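Local atomic coordinates of putative epimerase (Burkholderia cenocepacia, PDB entry 4LW8), a protein that probably acts as an NAD(P)-dependent epimerase of the epimerase/dehydratase family, in the pathway that makes the O-antigen of bacterial lipopolysaccharide. Residues R184-T189 against S221-D226; A196-K201 against I213-L218; V203-R208 against Y270-T275; V227-A232 against L303-L308; E252-L257 against V286-G291. One frame throughout, in Å; residues are numbered along the deposited sequence.

Contact 1 (R184-T189 against S221-D226)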
# COMPACT_ATOMS: atom_id res chain seq x y z
N ARG A 184 -3.99 -0.74 15.31
CA ARG A 184 -4.73 0.30 14.59
C ARG A 184 -5.45 1.21 15.58
O ARG A 184 -6.63 1.01 15.86
CB ARG A 184 -5.75 -0.29 13.61
CG ARG A 184 -5.15 -0.93 12.38
CD ARG A 184 -6.20 -1.72 11.61
NE ARG A 184 -5.64 -2.30 10.40
CZ ARG A 184 -6.28 -3.18 9.63
NH1 ARG A 184 -7.51 -3.58 9.94
NH2 ARG A 184 -5.68 -3.67 8.54
N PRO A 185 -4.73 2.21 16.13
CA PRO A 185 -5.37 3.11 17.09
C PRO A 185 -6.43 3.97 16.44
O PRO A 185 -6.24 4.46 15.32
CB PRO A 185 -4.20 3.99 17.58
CG PRO A 185 -3.21 3.98 16.41
CD PRO A 185 -3.31 2.55 15.91
N PHE A 186 -7.54 4.15 17.12
CA PHE A 186 -8.49 5.19 16.71
C PHE A 186 -7.97 6.52 17.26
O PHE A 186 -6.84 6.57 17.75
CB PHE A 186 -9.90 4.85 17.18
CG PHE A 186 -10.58 3.83 16.31
CD1 PHE A 186 -10.08 2.53 16.22
CD2 PHE A 186 -11.69 4.18 15.53
CE1 PHE A 186 -10.67 1.59 15.39
CE2 PHE A 186 -12.30 3.23 14.69
CZ PHE A 186 -11.79 1.93 14.62
N ASN A 187 -8.75 7.60 17.16
CA ASN A 187 -8.31 8.91 17.64
C ASN A 187 -7.95 8.90 19.11
O ASN A 187 -8.68 8.37 19.93
CB ASN A 187 -9.40 9.98 17.43
CG ASN A 187 -10.00 9.91 16.04
OD1 ASN A 187 -9.44 10.45 15.09
ND2 ASN A 187 -11.12 9.20 15.90
N TYR A 188 -6.82 9.53 19.44
CA TYR A 188 -6.47 9.65 20.84
C TYR A 188 -5.72 10.94 21.08
O TYR A 188 -5.14 11.54 20.16
CB TYR A 188 -5.66 8.44 21.32
CG TYR A 188 -4.29 8.25 20.67
CD1 TYR A 188 -3.14 8.78 21.26
CD2 TYR A 188 -4.15 7.51 19.49
CE1 TYR A 188 -1.89 8.59 20.69
CE2 TYR A 188 -2.90 7.32 18.92
CZ TYR A 188 -1.77 7.86 19.52
OH TYR A 188 -0.53 7.66 18.96
N THR A 189 -5.74 11.37 22.33
CA THR A 189 -5.21 12.68 22.65
C THR A 189 -4.76 12.71 24.11
O THR A 189 -4.87 11.71 24.82
CB THR A 189 -6.25 13.79 22.39
OG1 THR A 189 -5.61 15.07 22.42
CG2 THR A 189 -7.37 13.76 23.45
N SER A 221 -20.00 11.97 15.22
CA SER A 221 -19.47 11.26 16.39
C SER A 221 -18.30 10.36 16.05
O SER A 221 -18.34 9.63 15.06
CB SER A 221 -20.57 10.40 17.05
OG SER A 221 -21.63 11.20 17.55
N ARG A 222 -17.25 10.44 16.86
CA ARG A 222 -16.05 9.63 16.64
C ARG A 222 -15.50 9.07 17.96
O ARG A 222 -15.80 9.58 19.04
CB ARG A 222 -14.97 10.45 15.91
CG ARG A 222 -15.36 10.89 14.49
CD ARG A 222 -15.57 9.69 13.56
NE ARG A 222 -15.80 10.10 12.17
CZ ARG A 222 -16.99 10.18 11.59
NH1 ARG A 222 -18.10 9.87 12.26
NH2 ARG A 222 -17.08 10.56 10.32
N ASP A 223 -14.69 8.03 17.84
CA ASP A 223 -14.12 7.29 18.96
C ASP A 223 -12.84 7.98 19.43
O ASP A 223 -11.88 8.08 18.67
CB ASP A 223 -13.84 5.85 18.50
CG ASP A 223 -13.41 4.92 19.63
OD1 ASP A 223 -12.58 5.31 20.48
OD2 ASP A 223 -13.90 3.77 19.64
N PHE A 224 -12.82 8.46 20.67
CA PHE A 224 -11.64 9.12 21.24
C PHE A 224 -11.08 8.39 22.47
O PHE A 224 -11.83 7.94 23.33
CB PHE A 224 -11.95 10.56 21.63
CG PHE A 224 -12.29 11.45 20.48
CD1 PHE A 224 -11.30 12.02 19.71
CD2 PHE A 224 -13.62 11.76 20.19
CE1 PHE A 224 -11.61 12.86 18.64
CE2 PHE A 224 -13.94 12.61 19.13
CZ PHE A 224 -12.93 13.15 18.35
N SER A 225 -9.76 8.29 22.57
CA SER A 225 -9.11 7.64 23.72
C SER A 225 -8.06 8.54 24.35
O SER A 225 -7.56 9.48 23.72
CB SER A 225 -8.43 6.32 23.31
OG SER A 225 -9.38 5.39 22.79
N ASP A 226 -7.75 8.23 25.59
CA ASP A 226 -6.66 8.85 26.32
C ASP A 226 -5.36 8.17 25.89
O ASP A 226 -5.29 6.93 25.88
CB ASP A 226 -6.91 8.70 27.83
CG ASP A 226 -5.99 9.53 28.67
OD1 ASP A 226 -4.75 9.39 28.54
OD2 ASP A 226 -6.51 10.34 29.47
O HOH W 1 -10.01 5.87 20.20
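Ser225 bonds to the two residues flanking its partner Tyr188: its N donates to Asn187 O at 2.9 Å, and its O accepts from Thr189 N at 3.0 Å. This is the signature of a parallel beta ladder, joining strand 221-226 to the end of strand 180-189, which also pairs with strands 130-134 and 246-249 of the Rossmann-type sheet of the family. Where the strand is interrupted near Phe186, a side chain adds a bond to the neighbouring strand. Asn187 ND2 donates to Asp223 O at 3.1 Å (N-H...O 162°), with the acceptor in the plane of the amide. A water bridges the same region, hydrogen-bonded to Asn187 O, to Ser225 OG and, at 2.6 Å, to Asp223 OD1. The Asp223 carboxylate is also held by Ser251. Beyond the polar core, Phe186 crosses Asp223 at about a right angle, its CD2 4.0 Å from Asp223 CB. Tyr188 CG lies between the backbone N and carbonyl carbon (chi1 64°); the ring leads away from strand 221-226 and its OH bonds to Thr30. On the Asn187 and Phe224 face, Asn187 CB sits 3.6 Å from Phe224 CD1.

Contact 2 (A196-K201 against I213-L218)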
# COMPACT_ATOMS: atom_id res chain seq x y z
N ALA A 196 -2.63 21.09 16.24
CA ALA A 196 -2.98 20.72 14.88
C ALA A 196 -4.12 19.71 14.92
O ALA A 196 -4.86 19.56 13.95
CB ALA A 196 -1.79 20.13 14.16
N TYR A 197 -4.23 19.01 16.04
CA TYR A 197 -5.32 18.07 16.24
C TYR A 197 -6.53 18.77 16.87
O TYR A 197 -6.39 19.79 17.55
CB TYR A 197 -4.86 16.89 17.11
CG TYR A 197 -3.86 15.98 16.43
CD1 TYR A 197 -2.50 16.28 16.42
CD2 TYR A 197 -4.27 14.80 15.81
CE1 TYR A 197 -1.58 15.45 15.81
CE2 TYR A 197 -3.35 13.96 15.20
CZ TYR A 197 -2.00 14.29 15.21
OH TYR A 197 -1.08 13.47 14.61
N LEU A 198 -7.71 18.22 16.62
CA LEU A 198 -8.96 18.88 16.99
C LEU A 198 -9.15 19.10 18.51
O LEU A 198 -9.39 20.22 18.96
CB LEU A 198 -10.14 18.09 16.43
CG LEU A 198 -11.49 18.76 16.67
CD1 LEU A 198 -11.47 20.16 16.08
CD2 LEU A 198 -12.61 17.94 16.07
N LEU A 199 -9.06 18.04 19.30
CA LEU A 199 -9.30 18.18 20.74
C LEU A 199 -8.30 19.13 21.43
O LEU A 199 -8.71 19.97 22.24
CB LEU A 199 -9.34 16.80 21.43
CG LEU A 199 -10.76 16.23 21.64
CD1 LEU A 199 -11.59 16.27 20.37
CD2 LEU A 199 -10.73 14.80 22.19
N PRO A 200 -6.98 19.02 21.12
CA PRO A 200 -6.08 20.04 21.68
C PRO A 200 -6.42 21.48 21.24
O PRO A 200 -6.23 22.42 22.02
CB PRO A 200 -4.71 19.61 21.15
CG PRO A 200 -4.83 18.11 21.05
CD PRO A 200 -6.23 17.89 20.54
N LYS A 201 -6.94 21.64 20.03
CA LYS A 201 -7.38 22.96 19.56
C LYS A 201 -8.52 23.48 20.44
O LYS A 201 -8.49 24.62 20.92
CB LYS A 201 -7.81 22.88 18.10
CG LYS A 201 -8.19 24.21 17.43
CD LYS A 201 -8.94 23.95 16.11
CE LYS A 201 -9.45 25.24 15.47
NZ LYS A 201 -10.32 25.00 14.27
N ILE A 213 -14.83 29.97 18.39
CA ILE A 213 -14.06 29.02 17.59
C ILE A 213 -14.84 28.59 16.35
O ILE A 213 -16.07 28.65 16.32
CB ILE A 213 -13.67 27.77 18.42
CG1 ILE A 213 -12.57 26.96 17.72
CG2 ILE A 213 -14.88 26.88 18.67
CD1 ILE A 213 -12.26 25.65 18.40
N SER A 214 -14.12 28.15 15.32
CA SER A 214 -14.72 27.72 14.07
C SER A 214 -14.53 26.23 13.92
O SER A 214 -13.42 25.73 14.08
CB SER A 214 -14.09 28.45 12.88
OG SER A 214 -14.37 29.83 12.92
N LEU A 215 -15.63 25.53 13.64
CA LEU A 215 -15.62 24.07 13.54
C LEU A 215 -16.48 23.56 12.38
O LEU A 215 -17.18 24.33 11.73
CB LEU A 215 -16.11 23.44 14.86
CG LEU A 215 -15.35 23.82 16.13
CD1 LEU A 215 -16.13 23.39 17.37
CD2 LEU A 215 -13.98 23.16 16.10
N GLY A 216 -16.43 22.25 12.14
CA GLY A 216 -17.32 21.62 11.17
C GLY A 216 -18.64 21.26 11.83
O GLY A 216 -19.04 21.89 12.80
N ASN A 217 -19.29 20.22 11.32
CA ASN A 217 -20.55 19.76 11.89
C ASN A 217 -20.35 19.23 13.30
O ASN A 217 -19.37 18.55 13.58
CB ASN A 217 -21.19 18.68 11.00
N LEU A 218 -21.30 19.53 14.18
CA LEU A 218 -21.20 19.20 15.59
C LEU A 218 -21.89 17.88 15.92
O LEU A 218 -21.87 17.43 17.06
CB LEU A 218 -21.81 20.33 16.44
CG LEU A 218 -21.26 21.73 16.16
CD1 LEU A 218 -21.95 22.78 17.02
CD2 LEU A 218 -19.74 21.77 16.35
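Leu198 and Lys201, one helical turn apart at the start of helix 198-207, pack against Ile213, Ser214 and Leu215 of strand 212-215, a helix-on-strand contact where helix 198-207 faces the small two-stranded parallel sheet. It illustrates how a lysine can serve an interface with both halves of its side chain. Lys201 CG is anti to the backbone N (chi1 -175°), and the chain beyond it is fully extended, so the ammonium group is carried across to the strand. There NZ donates to Ser214 O at 3.2 Å, a longish bond that arrives nearly in line with the carbonyl (C=O...N 168°). The stalk does the apolar work: Lys201 CE lies 4.1 Å from Ile213 CD1, the two side chains meeting at a slant. The ammonium group thus meets the backbone carbonyl of Ser214, not its side chain. Beside it the leucines meet by single methyl groups, with Leu198 CD1 3.9 Å from Leu215 CD2. Neither leucine aims its CB at its partner; it is the outer carbons that close the distance. The first turn of the helix is fixed by the bond from Lys201 N to Tyr197 O, Tyr197 being its N-cap residue. Around this contact, Leu202 and His205 of the same helix also cover Ile213, Leu257 and Leu261 of helix 257-268 touch Leu198 and Leu215 respectively, and strand 273-276 runs parallel to strand 212-215, bonded to it through Ile213 and Leu215.

Contact 3 (V203-R208 against Y270-T275)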
# COMPACT_ATOMS: atom_id res chain seq x y z
N VAL A 203 -9.30 22.41 23.52
CA VAL A 203 -8.76 22.62 24.86
C VAL A 203 -8.00 23.96 24.95
O VAL A 203 -8.18 24.72 25.89
CB VAL A 203 -7.83 21.46 25.29
CG1 VAL A 203 -6.98 21.83 26.51
CG2 VAL A 203 -8.66 20.21 25.56
N ALA A 204 -7.16 24.24 23.95
CA ALA A 204 -6.38 25.47 23.92
C ALA A 204 -7.29 26.69 23.94
O ALA A 204 -7.03 27.67 24.65
CB ALA A 204 -5.47 25.52 22.71
N HIS A 205 -8.38 26.64 23.18
CA HIS A 205 -9.32 27.75 23.16
C HIS A 205 -9.98 27.94 24.52
O HIS A 205 -10.02 29.05 25.05
CB HIS A 205 -10.40 27.57 22.09
CG HIS A 205 -9.94 27.90 20.70
ND1 HIS A 205 -8.98 27.16 20.03
CD2 HIS A 205 -10.30 28.89 19.85
CE1 HIS A 205 -8.79 27.68 18.83
NE2 HIS A 205 -9.57 28.74 18.70
N TYR A 206 -10.50 26.86 25.10
CA TYR A 206 -11.18 26.99 26.38
C TYR A 206 -10.21 27.38 27.49
O TYR A 206 -10.57 28.13 28.40
CB TYR A 206 -11.89 25.68 26.75
CG TYR A 206 -13.35 25.62 26.34
CD1 TYR A 206 -14.33 26.25 27.10
CD2 TYR A 206 -13.74 24.91 25.22
CE1 TYR A 206 -15.67 26.19 26.74
CE2 TYR A 206 -15.08 24.84 24.84
CZ TYR A 206 -16.04 25.48 25.61
OH TYR A 206 -17.36 25.40 25.25
N ALA A 207 -8.98 26.90 27.39
CA ALA A 207 -7.99 27.14 28.44
C ALA A 207 -7.66 28.62 28.57
O ALA A 207 -7.39 29.10 29.67
CB ALA A 207 -6.71 26.33 28.17
N ARG A 208 -7.67 29.34 27.45
CA ARG A 208 -7.38 30.77 27.46
C ARG A 208 -8.67 31.60 27.39
O ARG A 208 -8.66 32.79 27.05
CB ARG A 208 -6.45 31.13 26.30
CG ARG A 208 -7.11 31.02 24.94
CD ARG A 208 -6.14 31.28 23.80
NE ARG A 208 -6.88 31.48 22.57
CZ ARG A 208 -6.88 30.67 21.52
NH1 ARG A 208 -6.14 29.56 21.51
NH2 ARG A 208 -7.62 30.98 20.46
N TYR A 270 -18.01 28.17 31.03
CA TYR A 270 -18.66 29.03 30.06
C TYR A 270 -18.83 28.28 28.74
O TYR A 270 -18.18 27.26 28.51
CB TYR A 270 -17.86 30.33 29.85
CG TYR A 270 -16.69 30.20 28.90
CD1 TYR A 270 -15.46 29.72 29.34
CD2 TYR A 270 -16.80 30.59 27.56
CE1 TYR A 270 -14.38 29.61 28.48
CE2 TYR A 270 -15.71 30.48 26.69
CZ TYR A 270 -14.51 29.99 27.16
OH TYR A 270 -13.42 29.88 26.32
N VAL A 271 -19.68 28.80 27.88
CA VAL A 271 -19.97 28.15 26.61
C VAL A 271 -19.30 28.93 25.49
O VAL A 271 -19.59 30.11 25.28
CB VAL A 271 -21.49 28.04 26.36
CG1 VAL A 271 -21.79 27.48 24.99
CG2 VAL A 271 -22.14 27.22 27.47
N ILE A 272 -18.37 28.30 24.79
CA ILE A 272 -17.67 29.00 23.73
C ILE A 272 -18.63 29.19 22.55
O ILE A 272 -19.51 28.36 22.31
CB ILE A 272 -16.39 28.25 23.29
CG1 ILE A 272 -15.44 29.20 22.56
CG2 ILE A 272 -16.71 27.02 22.44
CD1 ILE A 272 -14.04 28.64 22.37
N ASP A 273 -18.48 30.29 21.83
CA ASP A 273 -19.35 30.53 20.69
C ASP A 273 -18.75 29.81 19.48
O ASP A 273 -17.55 29.87 19.25
CB ASP A 273 -19.53 32.03 20.43
CG ASP A 273 -20.79 32.33 19.60
OD1 ASP A 273 -21.74 31.55 19.69
OD2 ASP A 273 -20.82 33.34 18.86
N VAL A 274 -19.59 29.10 18.74
CA VAL A 274 -19.14 28.30 17.60
C VAL A 274 -19.62 28.84 16.25
O VAL A 274 -20.79 29.15 16.08
CB VAL A 274 -19.61 26.85 17.75
CG1 VAL A 274 -19.23 26.02 16.52
CG2 VAL A 274 -19.03 26.26 19.04
N THR A 275 -18.69 28.96 15.31
CA THR A 275 -18.97 29.29 13.91
C THR A 275 -18.76 28.05 13.05
O THR A 275 -17.79 27.32 13.25
CB THR A 275 -18.04 30.42 13.37
OG1 THR A 275 -18.45 31.67 13.92
CG2 THR A 275 -18.13 30.53 11.86
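Tyr206, near the end of helix 198-207, packs against the loop that leads from helix 257-268 into strand 273-276, a helix-to-loop contact beside the small two-stranded parallel sheet. Its one hydrogen bond across the contact is nearly straight: Ile272 N donates to Tyr206 OH at 3.1 Å with an N-H...O angle of 170°. The same hydroxyl is hydrogen-bonded to Ser265 OG, so the Tyr206 hydroxyl of helix 198-207 meets both helix 257-268 and the loop after it. Aromatic contacts come next. The rings of Tyr206 and Tyr270 are neither parallel nor perpendicular, their planes 48° apart and their centroids separated by 5.1 Å. Tyr206 CE1 lies over one face of the Tyr270 ring, toward its rim, while Tyr206 CD1 comes within 3.6 Å of Tyr270 CE1. In turn Tyr270 O meets the edge of the Tyr206 ring in plane, 3.3 Å from Tyr206 CE1, and Tyr270 OH is bonded to Ala210 O. The aliphatic contacts fall to Ile272, whose two branches reach different residues. Its CG2 packs on the phenol end of Tyr206, 3.6 Å from Tyr206 CZ, and its CD1 rests 3.8 Å from His205 CB.

Contact 4 (V227-A232 against L303-L308)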
# COMPACT_ATOMS: atom_id res chain seq x y z
N VAL A 227 -4.35 8.95 25.53
CA VAL A 227 -3.04 8.41 25.15
C VAL A 227 -2.47 7.45 26.22
O VAL A 227 -1.79 6.47 25.89
CB VAL A 227 -2.02 9.56 24.86
CG1 VAL A 227 -1.75 10.41 26.11
CG2 VAL A 227 -0.73 9.01 24.28
N ARG A 228 -2.78 7.70 27.49
CA ARG A 228 -2.30 6.82 28.55
C ARG A 228 -2.93 5.43 28.45
O ARG A 228 -2.26 4.43 28.66
CB ARG A 228 -2.58 7.44 29.92
CG ARG A 228 -1.75 8.68 30.21
CD ARG A 228 -2.24 9.44 31.41
NE ARG A 228 -3.60 9.94 31.20
CZ ARG A 228 -4.27 10.64 32.12
NH1 ARG A 228 -3.70 10.91 33.29
NH2 ARG A 228 -5.50 11.06 31.86
N ASP A 229 -4.22 5.37 28.09
CA ASP A 229 -4.89 4.09 27.85
C ASP A 229 -4.33 3.39 26.63
O ASP A 229 -4.19 2.16 26.61
CB ASP A 229 -6.40 4.28 27.64
CG ASP A 229 -7.13 4.82 28.86
OD1 ASP A 229 -6.55 4.84 29.97
OD2 ASP A 229 -8.31 5.19 28.72
N VAL A 230 -4.04 4.16 25.59
CA VAL A 230 -3.56 3.58 24.34
C VAL A 230 -2.18 2.92 24.56
O VAL A 230 -1.94 1.79 24.15
CB VAL A 230 -3.48 4.64 23.22
CG1 VAL A 230 -2.67 4.13 22.02
CG2 VAL A 230 -4.90 5.10 22.79
N THR A 231 -1.29 3.62 25.24
CA THR A 231 0.04 3.07 25.46
C THR A 231 -0.01 1.90 26.46
O THR A 231 0.81 0.98 26.37
CB THR A 231 1.02 4.18 25.89
OG1 THR A 231 0.51 4.87 27.03
CG2 THR A 231 1.21 5.18 24.74
N ALA A 232 -0.96 1.92 27.40
CA ALA A 232 -1.14 0.77 28.29
C ALA A 232 -1.52 -0.47 27.47
O ALA A 232 -1.05 -1.57 27.74
CB ALA A 232 -2.19 1.05 29.36
N LEU A 303 -9.27 -3.79 30.08
CA LEU A 303 -8.40 -2.68 30.41
C LEU A 303 -9.29 -1.52 30.79
O LEU A 303 -10.28 -1.25 30.12
CB LEU A 303 -7.49 -2.32 29.23
CG LEU A 303 -6.38 -3.34 28.95
CD1 LEU A 303 -5.71 -3.10 27.61
CD2 LEU A 303 -5.35 -3.34 30.08
N PRO A 304 -8.92 -0.79 31.86
CA PRO A 304 -9.69 0.37 32.31
C PRO A 304 -9.72 1.42 31.23
O PRO A 304 -8.71 1.63 30.56
CB PRO A 304 -8.93 0.83 33.56
CG PRO A 304 -7.55 0.29 33.40
CD PRO A 304 -7.72 -1.02 32.69
N VAL A 305 -10.87 2.07 31.05
CA VAL A 305 -11.01 3.18 30.11
C VAL A 305 -11.22 4.50 30.83
O VAL A 305 -12.21 4.69 31.51
CB VAL A 305 -12.19 2.97 29.14
CG1 VAL A 305 -12.35 4.20 28.21
CG2 VAL A 305 -11.99 1.70 28.33
N THR A 306 -10.25 5.39 30.68
CA THR A 306 -10.33 6.70 31.31
C THR A 306 -11.44 7.48 30.62
O THR A 306 -11.46 7.57 29.39
CB THR A 306 -8.99 7.46 31.15
OG1 THR A 306 -7.92 6.63 31.61
CG2 THR A 306 -8.99 8.79 31.91
N PRO A 307 -12.38 8.04 31.41
CA PRO A 307 -13.47 8.84 30.85
C PRO A 307 -12.92 10.04 30.09
O PRO A 307 -11.98 10.66 30.58
CB PRO A 307 -14.26 9.29 32.09
CG PRO A 307 -13.91 8.30 33.15
CD PRO A 307 -12.48 7.90 32.87
N LEU A 308 -13.50 10.37 28.94
CA LEU A 308 -12.98 11.48 28.15
C LEU A 308 -13.01 12.80 28.94
O LEU A 308 -12.11 13.63 28.80
CB LEU A 308 -13.76 11.63 26.84
CG LEU A 308 -13.23 12.64 25.80
CD1 LEU A 308 -11.81 12.32 25.37
CD2 LEU A 308 -14.12 12.68 24.58
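Asp229 and Thr306 meet through matching first torsions: Asp229 CG and Thr306 OG1 each stand anti to their own carbonyl carbon, beside the backbone N (chi1 -64° and -52°). The carboxylate at the side of helix 227-240 is thereby presented to a hydroxyl and a backbone N-H of one residue, and it takes both. Thr306 OG1 donates to Asp229 OD1 at 2.8 Å, and Thr306 N donates to Asp229 OD2, also at 2.8 Å and with an N-H...O angle of 159°. Both oxygens are approached on their syn side, a little out of the carboxylate plane. Such a two-pronged grip restricts rotation of the carboxylate and of the threonine alike, at a contact that lies near the protein surface. Close by, Asp229 OD2 is 3.6 Å from Val305 CA, and Thr306 CG2 stands 4.2 Å from Arg228 NH2, the arginine crossing the threonine at about a right angle. The guanidinium is engaged by a salt bridge to Asp226 OD2 and a cation-pi contact with Trp314. Within the helix, Val227 O accepts from Thr231 N and Thr231 OG1, which reach it from opposite faces of its plane. The bound loop follows helix 294-300 and runs directly into helix 308-321, for which Pro307 is the N-cap residue. Helix 227-240 follows strand 221-226; Tyr33 of helix 29-40 covers it, and its Val227 and Val230 touch Tyr188 of strand 180-189. The carboxylate thus joins a helix packed on the central sheet to the entrance of the C-terminal helix.

Contact 5 (E252-L257 against V286-G291)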
# COMPACT_ATOMS: atom_id res chain seq x y z
N GLU A 252 -14.27 2.38 22.22
CA GLU A 252 -15.59 1.83 21.89
C GLU A 252 -16.71 2.81 22.23
O GLU A 252 -17.88 2.47 22.19
CB GLU A 252 -15.85 0.49 22.59
CG GLU A 252 -14.90 -0.62 22.20
CD GLU A 252 -15.25 -1.94 22.85
OE1 GLU A 252 -15.62 -1.94 24.05
OE2 GLU A 252 -15.15 -2.99 22.17
N ARG A 253 -16.36 4.05 22.56
CA ARG A 253 -17.38 5.07 22.72
C ARG A 253 -17.19 6.20 21.72
O ARG A 253 -16.08 6.70 21.53
CB ARG A 253 -17.39 5.62 24.14
CG ARG A 253 -18.46 6.68 24.33
CD ARG A 253 -18.81 6.86 25.78
NE ARG A 253 -19.77 7.94 25.94
CZ ARG A 253 -20.27 8.32 27.11
NH1 ARG A 253 -19.91 7.69 28.22
NH2 ARG A 253 -21.14 9.32 27.17
N ALA A 254 -18.28 6.60 21.08
CA ALA A 254 -18.28 7.67 20.11
C ALA A 254 -18.89 8.94 20.69
O ALA A 254 -19.98 8.92 21.24
CB ALA A 254 -19.03 7.25 18.85
N TYR A 255 -18.15 10.05 20.59
CA TYR A 255 -18.62 11.35 21.05
C TYR A 255 -18.78 12.33 19.89
O TYR A 255 -17.90 12.43 19.03
CB TYR A 255 -17.65 11.94 22.07
CG TYR A 255 -17.51 11.21 23.40
CD1 TYR A 255 -18.45 11.38 24.41
CD2 TYR A 255 -16.45 10.36 23.63
CE1 TYR A 255 -18.31 10.72 25.63
CE2 TYR A 255 -16.30 9.70 24.84
CZ TYR A 255 -17.23 9.89 25.83
OH TYR A 255 -17.07 9.22 27.03
N SER A 256 -19.88 13.07 19.87
CA SER A 256 -20.04 14.16 18.91
C SER A 256 -19.25 15.38 19.39
O SER A 256 -18.93 15.48 20.58
CB SER A 256 -21.50 14.53 18.74
OG SER A 256 -22.01 15.12 19.93
N LEU A 257 -18.98 16.31 18.49
CA LEU A 257 -18.30 17.55 18.87
C LEU A 257 -19.14 18.35 19.87
O LEU A 257 -18.62 19.05 20.73
CB LEU A 257 -17.99 18.38 17.63
CG LEU A 257 -16.63 19.07 17.56
CD1 LEU A 257 -15.52 18.22 18.16
CD2 LEU A 257 -16.34 19.39 16.10
N VAL A 286 -19.71 10.31 7.36
CA VAL A 286 -20.61 9.45 8.12
C VAL A 286 -20.88 10.08 9.51
O VAL A 286 -19.98 10.67 10.12
CB VAL A 286 -19.99 8.02 8.21
CG1 VAL A 286 -19.86 7.53 9.64
CG2 VAL A 286 -20.78 7.04 7.36
N LYS A 287 -22.12 9.99 9.98
CA LYS A 287 -22.50 10.62 11.26
C LYS A 287 -21.87 9.97 12.48
O LYS A 287 -21.53 10.66 13.44
CB LYS A 287 -24.02 10.62 11.43
CG LYS A 287 -24.71 11.79 10.74
CD LYS A 287 -23.86 13.05 10.75
CE LYS A 287 -24.39 14.09 9.75
NZ LYS A 287 -23.56 15.33 9.72
N SER A 288 -21.74 8.65 12.47
CA SER A 288 -21.12 7.95 13.59
C SER A 288 -20.24 6.81 13.12
O SER A 288 -20.63 5.99 12.28
CB SER A 288 -22.19 7.43 14.56
OG SER A 288 -21.59 6.90 15.73
N LEU A 289 -19.05 6.76 13.70
CA LEU A 289 -18.04 5.75 13.40
C LEU A 289 -17.22 5.51 14.67
O LEU A 289 -16.64 6.43 15.24
CB LEU A 289 -17.15 6.22 12.24
CG LEU A 289 -16.20 5.24 11.55
CD1 LEU A 289 -15.92 5.69 10.13
CD2 LEU A 289 -14.90 5.12 12.32
N SER A 290 -17.17 4.26 15.11
CA SER A 290 -16.38 3.94 16.30
C SER A 290 -15.76 2.57 16.14
O SER A 290 -16.07 1.86 15.18
CB SER A 290 -17.25 4.00 17.55
OG SER A 290 -18.35 3.12 17.42
N GLY A 291 -14.88 2.20 17.06
CA GLY A 291 -14.18 0.94 16.96
C GLY A 291 -14.64 -0.08 17.97
O GLY A 291 -15.11 0.26 19.05
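Ala254 and Ser290 meet methyl to methylene, Ala254 CB lying 3.9 Å from Ser290 CB, in a contact between two strands of one sheet that do not hydrogen-bond to each other. Their short segments run roughly antiparallel, at 148°, with axes 7.4 Å apart at closest approach. The other close approach is at Glu252, where Glu252 CA makes a CA-H...O contact with Gly291 O at 3.3 Å (angle at H 148°). The side chain adds to this, for Glu252 CG is also 3.3 Å from that carbonyl oxygen. Both backbones are paired with strand 221-226, consistent with their spacing: it runs parallel to strand 288-291, bonded through Ser221, and antiparallel to strand 254-256, bonded through Arg222. OD2 of Asp223 accepts from both Glu252 N and Gly291 N, one carboxylate oxygen bridging the very residues that carry the CA-H...O contact. The Glu252 chain is extended, CD anti to CA (chi2 -176°), and its carboxylate is held by a salt bridge to Arg297 and a bond from Arg293 N. The other end of the contact is lighter. Ser288 OG, anti to its backbone N, approaches the Ala254 methyl group, with OG and CB 4.1 Å apart.

How the contacts relate
Followed from the N terminus, contact 1 opens on strand 180-189; the chain then forms helix 198-207 and returns to close contacts 2 and then 1, so contact 2 lies within the larger loop. Contact 3 also starts on helix 198-207 but closes only at 270-275, and it crosses all four others. Contact 4 opens straight after contact 1 has closed and spans contact 5, completing its loop last, at 303-308. Contacts 1 and 5 share the central sheet; contact 4 joins helix 227-240, packed on that sheet, to the loop entering helix 308-321. Contacts 2 and 3 bind helix 198-207 to the two-stranded sheet 212-215 and 273-276, and Leu198 packing on Leu257 links contact 2 to contact 5.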